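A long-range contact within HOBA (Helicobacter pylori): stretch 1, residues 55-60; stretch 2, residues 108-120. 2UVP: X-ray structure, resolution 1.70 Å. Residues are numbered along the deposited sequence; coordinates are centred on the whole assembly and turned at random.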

ATOM      1  N   SER A  55      10.509  -8.894  18.783  1.00 16.23           N
ATOM      2  CA  SER A  55       9.932  -8.493  17.502  1.00 15.44           C
ATOM      3  C   SER A  55      11.014  -7.917  16.581  1.00 15.12           C
ATOM      4  O   SER A  55      12.029  -7.371  17.043  1.00 14.83           O
ATOM      5  CB  SER A  55       8.790  -7.465  17.721  1.00 15.54           C
ATOM      6  OG  SER A  55       9.264  -6.333  18.421  1.00 16.68           O
ATOM      7  N   LEU A  56      10.825  -8.059  15.270  1.00 14.93           N
ATOM      8  CA  LEU A  56      11.742  -7.459  14.302  1.00 13.78           C
ATOM      9  C   LEU A  56      11.021  -6.350  13.561  1.00 14.01           C
ATOM     10  O   LEU A  56       9.976  -6.584  12.931  1.00 12.93           O
ATOM     11  CB  LEU A  56      12.259  -8.501  13.295  1.00 14.65           C
ATOM     12  CG  LEU A  56      13.128  -9.617  13.868  1.00 14.48           C
ATOM     13  CD1 LEU A  56      13.317 -10.675  12.801  1.00 15.16           C
ATOM     14  CD2 LEU A  56      14.466  -9.043  14.317  1.00 17.69           C
ATOM     15  N   LEU A  57      11.551  -5.137  13.670  1.00 12.66           N
ATOM     16  CA  LEU A  57      10.940  -3.992  13.004  1.00 12.62           C
ATOM     17  C   LEU A  57      11.822  -3.725  11.803  1.00 13.10           C
ATOM     18  O   LEU A  57      12.953  -3.241  11.945  1.00 13.82           O
ATOM     19  CB  LEU A  57      10.889  -2.769  13.936  1.00 12.51           C
ATOM     20  CG  LEU A  57       9.683  -2.690  14.901  1.00 13.18           C
ATOM     21  CD1 LEU A  57       9.555  -3.891  15.792  1.00 15.16           C
ATOM     22  CD2 LEU A  57       9.815  -1.381  15.716  1.00 14.43           C
ATOM     23  N   VAL A  58      11.303  -4.038  10.623  1.00 12.73           N
ATOM     24  CA  VAL A  58      12.134  -4.095   9.425  1.00 13.07           C
ATOM     25  C   VAL A  58      11.956  -2.837   8.590  1.00 13.09           C
ATOM     26  O   VAL A  58      10.829  -2.412   8.284  1.00 12.73           O
ATOM     27  CB  VAL A  58      11.805  -5.364   8.554  1.00 13.69           C
ATOM     28  CG1 VAL A  58      12.867  -5.540   7.464  1.00 15.20           C
ATOM     29  CG2 VAL A  58      11.777  -6.637   9.409  1.00 13.06           C
ATOM     30  N   SER A  59      13.078  -2.234   8.200  1.00 12.36           N
ATOM     31  CA  SER A  59      13.054  -1.061   7.341  1.00 12.84           C
ATOM     32  C   SER A  59      14.106  -1.215   6.235  1.00 12.82           C
ATOM     33  O   SER A  59      15.044  -2.024   6.366  1.00 12.38           O
ATOM     34  CB  SER A  59      13.331   0.221   8.149  1.00 13.39           C
ATOM     35  OG  SER A  59      14.574   0.154   8.824  1.00 15.15           O
ATOM     36  N   ALA A  60      13.955  -0.424   5.175  1.00 13.48           N
ATOM     37  CA  ALA A  60      14.915  -0.442   4.037  1.00 13.48           C
ATOM     38  C   ALA A  60      14.896   0.893   3.349  1.00 13.57           C
ATOM     39  O   ALA A  60      13.876   1.605   3.373  1.00 13.76           O
ATOM     40  CB  ALA A  60      14.555  -1.532   3.045  1.00 13.31           C
ATOM     41  N   THR A 108       7.544   6.272  21.565  1.00 19.47           N
ATOM     42  CA  THR A 108       6.316   5.568  21.205  1.00 18.58           C
ATOM     43  C   THR A 108       6.620   4.105  20.891  1.00 18.30           C
ATOM     44  O   THR A 108       5.883   3.210  21.295  1.00 17.38           O
ATOM     45  CB  THR A 108       5.549   6.276  20.056  1.00 18.95           C
ATOM     46  OG1 THR A 108       5.179   7.608  20.482  1.00 20.18           O
ATOM     47  CG2 THR A 108       4.282   5.492  19.689  1.00 18.16           C
ATOM     48  N   ILE A 109       7.726   3.858  20.201  1.00 17.98           N
ATOM     49  CA  ILE A 109       8.143   2.481  19.907  1.00 18.43           C
ATOM     50  C   ILE A 109       8.423   1.682  21.202  1.00 18.89           C
ATOM     51  O   ILE A 109       7.941   0.562  21.378  1.00 17.69           O
ATOM     52  CB  ILE A 109       9.358   2.473  18.944  1.00 18.00           C
ATOM     53  CG1 ILE A 109       8.922   2.995  17.572  1.00 19.05           C
ATOM     54  CG2 ILE A 109       9.999   1.089  18.821  1.00 19.76           C
ATOM     55  CD1 ILE A 109      10.056   3.473  16.712  1.00 17.48           C
ATOM     56  N   GLU A 110       9.202   2.282  22.104  1.00 19.61           N
ATOM     57  CA  GLU A 110       9.546   1.643  23.363  1.00 21.71           C
ATOM     58  C   GLU A 110       8.301   1.330  24.201  1.00 20.80           C
ATOM     59  O   GLU A 110       8.245   0.282  24.841  1.00 21.66           O
ATOM     60  CB  GLU A 110      10.554   2.498  24.155  1.00 21.36           C
ATOM     61  CG  GLU A 110      11.897   2.675  23.444  1.00 25.01           C
ATOM     62  CD  GLU A 110      12.850   3.641  24.153  1.00 25.89           C
ATOM     63  OE1 GLU A 110      13.983   3.216  24.444  1.00 32.39           O
ATOM     64  OE2 GLU A 110      12.488   4.821  24.401  1.00 33.00           O
ATOM     65  N   MET A 111       7.286   2.199  24.150  1.00 20.01           N
ATOM     66  CA  MET A 111       6.056   1.985  24.927  1.00 19.27           C
ATOM     67  C   MET A 111       5.128   0.970  24.274  1.00 18.63           C
ATOM     68  O   MET A 111       4.382   0.266  24.956  1.00 19.18           O
ATOM     69  CB  MET A 111       5.302   3.304  25.131  1.00 19.77           C
ATOM     70  N   THR A 112       5.193   0.885  22.946  1.00 17.22           N
ATOM     71  CA  THR A 112       4.281   0.046  22.172  1.00 16.92           C
ATOM     72  C   THR A 112       4.678  -1.419  22.129  1.00 16.21           C
ATOM     73  O   THR A 112       3.827  -2.301  22.306  1.00 15.11           O
ATOM     74  CB  THR A 112       4.168   0.595  20.740  1.00 16.74           C
ATOM     75  OG1 THR A 112       3.659   1.937  20.814  1.00 19.12           O
ATOM     76  CG2 THR A 112       3.241  -0.254  19.869  1.00 15.84           C
ATOM     77  N   TYR A 113       5.973  -1.665  21.904  1.00 15.90           N
ATOM     78  CA  TYR A 113       6.483  -3.019  21.715  1.00 15.76           C
ATOM     79  C   TYR A 113       7.194  -3.536  22.954  1.00 15.88           C
ATOM     80  O   TYR A 113       7.926  -2.788  23.606  1.00 16.89           O
ATOM     81  CB  TYR A 113       7.450  -3.060  20.511  1.00 15.71           C
ATOM     82  CG  TYR A 113       6.781  -2.614  19.225  1.00 15.53           C
ATOM     83  CD1 TYR A 113       6.009  -3.516  18.481  1.00 16.10           C
ATOM     84  CD2 TYR A 113       6.906  -1.306  18.766  1.00 15.57           C
ATOM     85  CE1 TYR A 113       5.362  -3.106  17.303  1.00 16.89           C
ATOM     86  CE2 TYR A 113       6.265  -0.888  17.584  1.00 14.74           C
ATOM     87  CZ  TYR A 113       5.501  -1.800  16.864  1.00 15.18           C
ATOM     88  OH  TYR A 113       4.850  -1.396  15.701  1.00 15.23           O
ATOM     89  N   GLN A 114       6.974  -4.807  23.257  1.00 15.96           N
ATOM     90  CA  GLN A 114       7.588  -5.424  24.425  1.00 17.41           C
ATOM     91  C   GLN A 114       9.109  -5.511  24.284  1.00 17.47           C
ATOM     92  O   GLN A 114       9.843  -5.265  25.257  1.00 17.71           O
ATOM     93  CB  GLN A 114       7.011  -6.808  24.675  1.00 18.53           C
ATOM     94  CG  GLN A 114       5.588  -6.816  25.233  1.00 21.96           C
ATOM     95  CD  GLN A 114       5.210  -8.178  25.782  1.00 26.50           C
ATOM     96  OE1 GLN A 114       4.065  -8.623  25.653  1.00 28.45           O
ATOM     97  NE2 GLN A 114       6.178  -8.857  26.390  1.00 27.22           N
ATOM     98  N   ASN A 115       9.585  -5.858  23.087  1.00 17.01           N
ATOM     99  CA  ASN A 115      11.015  -6.161  22.915  1.00 17.14           C
ATOM    100  C   ASN A 115      11.405  -6.032  21.438  1.00 17.16           C
ATOM    101  O   ASN A 115      11.633  -7.042  20.785  1.00 17.38           O
ATOM    102  CB  ASN A 115      11.283  -7.584  23.443  1.00 17.21           C
ATOM    103  CG  ASN A 115      12.760  -7.981  23.418  1.00 18.59           C
ATOM    104  OD1 ASN A 115      13.654  -7.141  23.346  1.00 19.39           O
ATOM    105  ND2 ASN A 115      13.006  -9.280  23.488  1.00 21.88           N
ATOM    106  N   PRO A 116      11.490  -4.790  20.921  1.00 17.35           N
ATOM    107  CA  PRO A 116      11.775  -4.633  19.491  1.00 17.44           C
ATOM    108  C   PRO A 116      13.264  -4.718  19.161  1.00 17.84           C
ATOM    109  O   PRO A 116      14.103  -4.429  20.006  1.00 17.99           O
ATOM    110  CB  PRO A 116      11.274  -3.222  19.201  1.00 17.67           C
ATOM    111  CG  PRO A 116      11.615  -2.478  20.498  1.00 17.64           C
ATOM    112  CD  PRO A 116      11.313  -3.479  21.585  1.00 17.58           C
ATOM    113  N   MET A 117      13.561  -5.105  17.922  1.00 17.25           N
ATOM    114  CA  MET A 117      14.907  -5.016  17.369  1.00 17.54           C
ATOM    115  C   MET A 117      14.729  -4.442  15.974  1.00 17.03           C
ATOM    116  O   MET A 117      13.825  -4.878  15.247  1.00 16.74           O
ATOM    117  CB  MET A 117      15.582  -6.397  17.310  1.00 16.80           C
ATOM    118  CG  MET A 117      16.857  -6.404  16.468  1.00 18.84           C
ATOM    119  SD  MET A 117      17.647  -8.021  16.308  1.00 20.50           S
ATOM    120  CE  MET A 117      18.505  -8.129  17.872  1.00 20.13           C
ATOM    121  N   PHE A 118      15.550  -3.452  15.622  1.00 16.34           N
ATOM    122  CA  PHE A 118      15.472  -2.821  14.308  1.00 17.03           C
ATOM    123  C   PHE A 118      16.321  -3.584  13.322  1.00 16.81           C
ATOM    124  O   PHE A 118      17.510  -3.796  13.567  1.00 18.60           O
ATOM    125  CB  PHE A 118      15.959  -1.381  14.346  1.00 17.49           C
ATOM    126  CG  PHE A 118      15.100  -0.478  15.165  1.00 18.86           C
ATOM    127  CD1 PHE A 118      13.829  -0.117  14.731  1.00 20.66           C
ATOM    128  CD2 PHE A 118      15.573   0.028  16.365  1.00 19.99           C
ATOM    129  CE1 PHE A 118      13.025   0.742  15.499  1.00 20.61           C
ATOM    130  CE2 PHE A 118      14.779   0.884  17.147  1.00 22.00           C
ATOM    131  CZ  PHE A 118      13.509   1.241  16.714  1.00 21.49           C
ATOM    132  N   TRP A 119      15.729  -3.983  12.209  1.00 15.14           N
ATOM    133  CA  TRP A 119      16.504  -4.625  11.137  1.00 14.36           C
ATOM    134  C   TRP A 119      16.433  -3.690   9.964  1.00 13.75           C
ATOM    135  O   TRP A 119      15.357  -3.491   9.381  1.00 13.25           O
ATOM    136  CB  TRP A 119      15.878  -5.959  10.777  1.00 13.94           C
ATOM    137  CG  TRP A 119      16.531  -6.740   9.669  1.00 14.20           C
ATOM    138  CD1 TRP A 119      17.582  -6.361   8.854  1.00 13.86           C
ATOM    139  CD2 TRP A 119      16.144  -8.044   9.246  1.00 12.83           C
ATOM    140  NE1 TRP A 119      17.863  -7.373   7.955  1.00 14.66           N
ATOM    141  CE2 TRP A 119      16.987  -8.409   8.168  1.00 12.13           C
ATOM    142  CE3 TRP A 119      15.148  -8.935   9.662  1.00 12.31           C
ATOM    143  CZ2 TRP A 119      16.890  -9.648   7.532  1.00 14.09           C
ATOM    144  CZ3 TRP A 119      15.046 -10.161   9.041  1.00 13.63           C
ATOM    145  CH2 TRP A 119      15.921 -10.511   7.974  1.00 14.24           C
ATOM    146  N   HIS A 120      17.559  -3.063   9.624  1.00 13.30           N
ATOM    147  CA  HIS A 120      17.510  -2.061   8.558  1.00 13.25           C
ATOM    148  C   HIS A 120      18.440  -2.473   7.438  1.00 13.47           C
ATOM    149  O   HIS A 120      19.551  -2.933   7.705  1.00 14.17           O
ATOM    150  CB  HIS A 120      17.877  -0.659   9.058  1.00 14.09           C
ATOM    151  CG  HIS A 120      17.913   0.358   7.966  1.00 13.74           C
ATOM    152  ND1 HIS A 120      16.767   0.903   7.421  1.00 13.25           N
ATOM    153  CD2 HIS A 120      18.950   0.852   7.239  1.00 13.12           C
ATOM    154  CE1 HIS A 120      17.103   1.734   6.450  1.00 15.42           C
ATOM    155  NE2 HIS A 120      18.415   1.685   6.294  1.00 13.82           N
TER
HETATM  156  O   HOH W   1       8.029  -6.759  20.774  1.00 19.49           O

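What holds the two strands in register? Strands 55-60 and 116-120 run parallel, their directions 27° apart, and the amides of alternate residues of the first strand reach across in the usual parallel fashion. Ser55 N donates to Asn115 O at 2.9 Å, Leu57 N to Met117 O at 2.8 Å with an almost straight angle of 176°, and Ser59 N to Trp119 O at 2.9 Å. In return, Trp119 N donates to Leu57 O at 2.9 Å and Met117 N to Ser55 O, also at 2.9 Å, though that bond is more bent, at 134°. Leu56 and Val58 turn no amide to this neighbour; instead their CA-H groups approach its carbonyls, Leu56 CA lying 3.4 Å from Met117 O and Val58 CA 3.3 Å from Trp119 O.

Why does Leu57 lose more surface to the other stretch than any other residue of its strand? Its side chain lies on the same face of the sheet as those of Pro116 and Phe118, the face on which the helix end and Tyr113 also pack. Chi1 at -85° (m) and chi2 at 57° (p) set where its two methyls point. Leu57 CD1 meets Pro116 CB at 3.9 Å, and Leu57 CD2 comes within 4.0 Å of Ile109 CG2, 4.0 Å of Tyr113 CE2 and 3.9 Å of Phe118 CE1. Tyr113, the first residue to leave the helical conformation, holds its ring (chi1 m, chi2 -83°) so that Leu57 CD2 sits over one face of it. One methyl thus touches helix, turn and strand together.

How do the side chains on the opposite face fit together? Here Leu56 and Val58 face Met117 and Trp119. Leu56 is m,t, a common leucine rotamer, and its tip comes nearer to the second strand than its CB direction alone suggests: Leu56 CD2 reaches Met117 SD at 3.9 Å and Leu56 CD1 reaches Trp119 CE3 at 4.0 Å. Trp119, with chi1 t and chi2 near -5°, brings the benzene side of its indole alongside the first strand, where Val58 CG2 also lies 4.1 Å from Trp119 CE3. The same ring atom therefore meets both aliphatic side chains. Met117 extends through chi1 and chi2, both t, and its end leads away even as its sulfur keeps contact with Leu56.

What do the two serines do with their hydroxyls? Both are p, with chi1 of 58° and 57°, yet they serve different partners. Ser55 OG packs 3.2 Å from Pro116 CA and hydrogen-bonds at 2.7 Å to a water, which accepts from Asn115 N at 2.9 Å, so the water bridges the strand's start to the loop. Ser59 OG lies 2.7 Å from His120 ND1, near the plane of the imidazole, as suits a bond along the nitrogen's lone-pair or N-H direction; either atom could be the donor. His120, at chi1 t and chi2 77°, presents ND1 to this hydroxyl.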